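Phenylalanine/tyrosine ammonia-lyase (Rhodosporidium toruloides, PDB 1Y2M) catalyses the non-oxidative deamination of L-phenylalanine and L-tyrosine to trans-cinnamic and p-coumaric acid, working as a homotetramer. Local coordinates at residues A415-R426 against S504-T513. Residues are numbered along the deposited sequence; the frame is centred on the assembly and turned at random.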
loop_
_atom_site.group_PDB
_atom_site.type_symbol
_atom_site.label_atom_id
_atom_site.label_comp_id
_atom_site.label_asym_id
_atom_site.label_seq_id
_atom_site.Cartn_x
_atom_site.Cartn_y
_atom_site.Cartn_z
ATOM N N ALA B 415 -20.196 1.888 -9.321
ATOM C CA ALA B 415 -20.137 2.929 -8.259
ATOM C C ALA B 415 -18.735 3.566 -8.154
ATOM O O ALA B 415 -18.290 3.843 -7.029
ATOM C CB ALA B 415 -20.589 2.414 -6.905
ATOM N N ALA B 416 -18.053 3.783 -9.283
ATOM C CA ALA B 416 -16.700 4.366 -9.286
ATOM C C ALA B 416 -16.717 5.785 -8.748
ATOM O O ALA B 416 -15.830 6.190 -8.003
ATOM C CB ALA B 416 -16.086 4.291 -10.640
ATOM N N ALA B 417 -17.784 6.517 -8.992
ATOM C CA ALA B 417 -17.856 7.901 -8.461
ATOM C C ALA B 417 -17.814 7.827 -6.934
ATOM O O ALA B 417 -17.094 8.621 -6.304
ATOM C CB ALA B 417 -19.109 8.548 -8.907
ATOM N N VAL B 418 -18.487 6.830 -6.348
ATOM C CA VAL B 418 -18.542 6.698 -4.874
ATOM C C VAL B 418 -17.185 6.242 -4.358
ATOM O O VAL B 418 -16.678 6.778 -3.356
ATOM C CB VAL B 418 -19.618 5.703 -4.387
ATOM C CG1 VAL B 418 -19.577 5.586 -2.884
ATOM C CG2 VAL B 418 -20.993 6.100 -4.899
ATOM N N ALA B 419 -16.592 5.233 -5.031
ATOM C CA ALA B 419 -15.324 4.687 -4.565
ATOM C C ALA B 419 -14.291 5.808 -4.596
ATOM O O ALA B 419 -13.492 5.949 -3.632
ATOM C CB ALA B 419 -14.895 3.592 -5.458
ATOM N N ASN B 420 -14.348 6.622 -5.653
ATOM C CA ASN B 420 -13.438 7.773 -5.805
ATOM C C ASN B 420 -13.454 8.680 -4.598
ATOM O O ASN B 420 -12.403 9.051 -4.059
ATOM C CB ASN B 420 -13.829 8.560 -7.084
ATOM C CG ASN B 420 -13.029 9.897 -7.302
ATOM O OD1 ASN B 420 -13.536 10.996 -6.967
ATOM N ND2 ASN B 420 -11.861 9.809 -7.951
ATOM N N THR B 421 -14.643 9.022 -4.134
ATOM C CA THR B 421 -14.741 9.914 -2.991
ATOM C C THR B 421 -14.117 9.296 -1.756
ATOM O O THR B 421 -13.508 9.982 -0.905
ATOM C CB THR B 421 -16.193 10.332 -2.659
ATOM O OG1 THR B 421 -16.983 9.235 -2.185
ATOM C CG2 THR B 421 -16.853 10.931 -3.913
HETATM N N MSE B 422 -14.311 8.002 -1.630
HETATM C CA MSE B 422 -13.836 7.300 -0.403
HETATM C C MSE B 422 -12.312 7.126 -0.373
HETATM O O MSE B 422 -11.670 7.254 0.666
HETATM C CB MSE B 422 -14.537 5.992 -0.285
HETATM C CG MSE B 422 -16.008 6.148 0.051
HETATM SE SE MSE B 422 -16.304 7.034 1.805
HETATM C CE MSE B 422 -16.565 8.932 1.306
ATOM N N GLU B 423 -11.723 6.825 -1.533
ATOM C CA GLU B 423 -10.245 6.660 -1.634
ATOM C C GLU B 423 -9.627 7.995 -1.215
ATOM O O GLU B 423 -8.727 8.013 -0.343
ATOM C CB GLU B 423 -9.820 6.272 -3.040
ATOM C CG GLU B 423 -10.374 4.961 -3.571
ATOM C CD GLU B 423 -9.737 3.707 -2.989
ATOM O OE1 GLU B 423 -8.865 3.161 -3.674
ATOM O OE2 GLU B 423 -10.150 3.231 -1.936
ATOM N N LYS B 424 -10.085 9.088 -1.831
ATOM C CA LYS B 424 -9.522 10.430 -1.562
ATOM C C LYS B 424 -9.743 10.863 -0.124
ATOM O O LYS B 424 -8.859 11.433 0.545
ATOM C CB LYS B 424 -10.121 11.507 -2.493
ATOM C CG LYS B 424 -9.927 11.274 -3.976
ATOM C CD LYS B 424 -10.971 12.080 -4.852
ATOM C CE LYS B 424 -11.297 13.433 -4.249
ATOM N NZ LYS B 424 -12.279 13.522 -3.081
ATOM N N THR B 425 -10.936 10.588 0.396
ATOM C CA THR B 425 -11.220 11.010 1.769
ATOM C C THR B 425 -10.321 10.235 2.737
ATOM O O THR B 425 -9.855 10.811 3.739
ATOM C CB THR B 425 -12.712 10.839 2.066
ATOM O OG1 THR B 425 -13.469 11.665 1.163
ATOM C CG2 THR B 425 -13.073 11.171 3.553
ATOM N N ARG B 426 -10.060 8.940 2.498
ATOM C CA ARG B 426 -9.299 8.172 3.488
ATOM C C ARG B 426 -7.842 8.649 3.530
ATOM O O ARG B 426 -7.192 8.690 4.589
ATOM C CB ARG B 426 -9.390 6.691 3.121
ATOM C CG ARG B 426 -8.981 5.799 4.264
ATOM C CD ARG B 426 -9.355 4.344 4.051
ATOM N NE ARG B 426 -8.844 3.756 2.810
ATOM C CZ ARG B 426 -9.524 3.591 1.656
ATOM N NH1 ARG B 426 -8.932 3.010 0.628
ATOM N NH2 ARG B 426 -10.776 3.982 1.484
ATOM N N SER B 504 -16.209 -1.406 -8.874
ATOM C CA SER B 504 -15.763 -0.209 -8.155
ATOM C C SER B 504 -15.164 -0.446 -6.761
ATOM O O SER B 504 -14.372 0.430 -6.273
ATOM C CB SER B 504 -16.866 0.838 -8.011
ATOM O OG SER B 504 -17.775 0.480 -7.004
ATOM N N LEU B 505 -15.636 -1.492 -6.075
ATOM C CA LEU B 505 -15.240 -1.762 -4.682
ATOM C C LEU B 505 -15.603 -0.588 -3.731
ATOM O O LEU B 505 -15.008 -0.430 -2.634
ATOM C CB LEU B 505 -13.752 -2.114 -4.579
ATOM C CG LEU B 505 -13.295 -3.270 -5.452
ATOM C CD1 LEU B 505 -11.778 -3.375 -5.307
ATOM C CD2 LEU B 505 -14.053 -4.521 -4.978
ATOM N N ALA B 506 -16.653 0.164 -4.088
ATOM C CA ALA B 506 -16.997 1.369 -3.325
ATOM C C ALA B 506 -17.344 1.026 -1.878
ATOM O O ALA B 506 -16.972 1.774 -0.989
ATOM C CB ALA B 506 -18.143 2.113 -3.961
ATOM N N LEU B 507 -18.134 -0.032 -1.639
ATOM C CA LEU B 507 -18.581 -0.289 -0.271
ATOM C C LEU B 507 -17.391 -0.648 0.633
ATOM O O LEU B 507 -17.323 -0.266 1.809
ATOM C CB LEU B 507 -19.674 -1.363 -0.192
ATOM C CG LEU B 507 -20.196 -1.510 1.245
ATOM C CD1 LEU B 507 -20.851 -0.233 1.851
ATOM C CD2 LEU B 507 -21.178 -2.642 1.266
ATOM N N ILE B 508 -16.499 -1.460 0.072
ATOM C CA ILE B 508 -15.256 -1.836 0.829
ATOM C C ILE B 508 -14.449 -0.564 1.123
ATOM O O ILE B 508 -13.972 -0.317 2.237
ATOM C CB ILE B 508 -14.414 -2.868 0.130
ATOM C CG1 ILE B 508 -15.190 -4.172 -0.114
ATOM C CG2 ILE B 508 -13.141 -3.180 0.942
ATOM C CD1 ILE B 508 -14.506 -5.106 -1.122
ATOM N N SER B 509 -14.288 0.254 0.093
ATOM C CA SER B 509 -13.579 1.531 0.315
ATOM C C SER B 509 -14.288 2.365 1.417
ATOM O O SER B 509 -13.614 2.908 2.319
ATOM C CB SER B 509 -13.430 2.313 -0.993
ATOM O OG SER B 509 -12.500 3.359 -0.792
ATOM N N ALA B 510 -15.629 2.478 1.342
ATOM C CA ALA B 510 -16.413 3.249 2.322
ATOM C C ALA B 510 -16.204 2.739 3.753
ATOM O O ALA B 510 -16.112 3.503 4.742
ATOM C CB ALA B 510 -17.835 3.289 1.929
ATOM N N ARG B 511 -16.145 1.407 3.867
ATOM C CA ARG B 511 -15.893 0.758 5.150
ATOM C C ARG B 511 -14.560 1.168 5.699
ATOM O O ARG B 511 -14.450 1.492 6.909
ATOM C CB ARG B 511 -16.003 -0.755 5.037
ATOM C CG ARG B 511 -17.452 -1.286 4.978
ATOM C CD ARG B 511 -17.581 -2.760 4.721
ATOM N NE ARG B 511 -16.605 -3.445 5.538
ATOM C CZ ARG B 511 -15.731 -4.356 5.129
ATOM N NH1 ARG B 511 -15.686 -4.799 3.865
ATOM N NH2 ARG B 511 -14.850 -4.771 6.017
ATOM N N ARG B 512 -13.542 1.156 4.840
ATOM C CA ARG B 512 -12.214 1.528 5.341
ATOM C C ARG B 512 -12.167 2.999 5.715
ATOM O O ARG B 512 -11.585 3.372 6.755
ATOM C CB ARG B 512 -11.126 1.149 4.321
ATOM C CG ARG B 512 -10.984 -0.321 4.039
ATOM C CD ARG B 512 -10.782 -1.109 5.327
ATOM N NE ARG B 512 -10.528 -2.514 5.054
ATOM C CZ ARG B 512 -10.873 -3.527 5.803
ATOM N NH1 ARG B 512 -11.742 -3.391 6.832
ATOM N NH2 ARG B 512 -10.479 -4.744 5.403
ATOM N N THR B 513 -12.817 3.860 4.935
ATOM C CA THR B 513 -12.813 5.294 5.281
ATOM C C THR B 513 -13.594 5.528 6.600
ATOM O O THR B 513 -13.225 6.404 7.357
ATOM C CB THR B 513 -13.414 6.096 4.119
ATOM O OG1 THR B 513 -12.652 5.783 2.946
ATOM C CG2 THR B 513 -13.432 7.596 4.443
#
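Ala419 and Ala506 meet where two nearly parallel helices of the PAL/histidase helical bundle start side by side; their local axes approach to 8.3 Å and cross at 25°. The CA atoms of Ala419 and Ala506 are 3.9 Å apart, a close backbone approach that small side chains permit. The apolar evidence is Ala506 CB, which touches the CB atoms of Ala419, Ala415 and Val418, while helix 273-303 packs against Val418, Thr425 and Ala506. Further along, Met422, present as selenomethionine, folds back so that CG and SE lie against Ala510 CA.

The polar evidence centres on Ser509, a knob among Ala419, Met422, Glu423 and Arg426. A chi1 of -167° swings OG opposite the backbone N, toward the first helix, where Ser509 OG donates to Glu423 OE2 at 2.6 Å and accepts from Arg426 NH2 at 2.9 Å. Glu423 OE2 also receives Val488 N and, from above the carboxylate plane, Arg426 NH1 in a 2.8 Å salt bridge.

Three acceptors lie near the guanidinium plane of Arg426, Glu423 OE2, Ser509 OG and Thr513 OG1, whereas Arg512 CB covers one face near the rim. Leu484 O takes NE and Asn486 O takes NH1, which should hold the group's rotation. A leucine in place of Arg426 would probably leave the buried Glu423 carboxylate without its charged mate and strip Ser509 and Thr513 of a shared donor. The Arg512 guanidinium leads away from this helix pair to salt bridges with Glu480 and Glu515 of the third subunit. At the guanidinium edge, Arg426 NH2 donates a hydrogen bond to Thr513 OG1, 3.0 Å long, with an N-H...O angle of 152°.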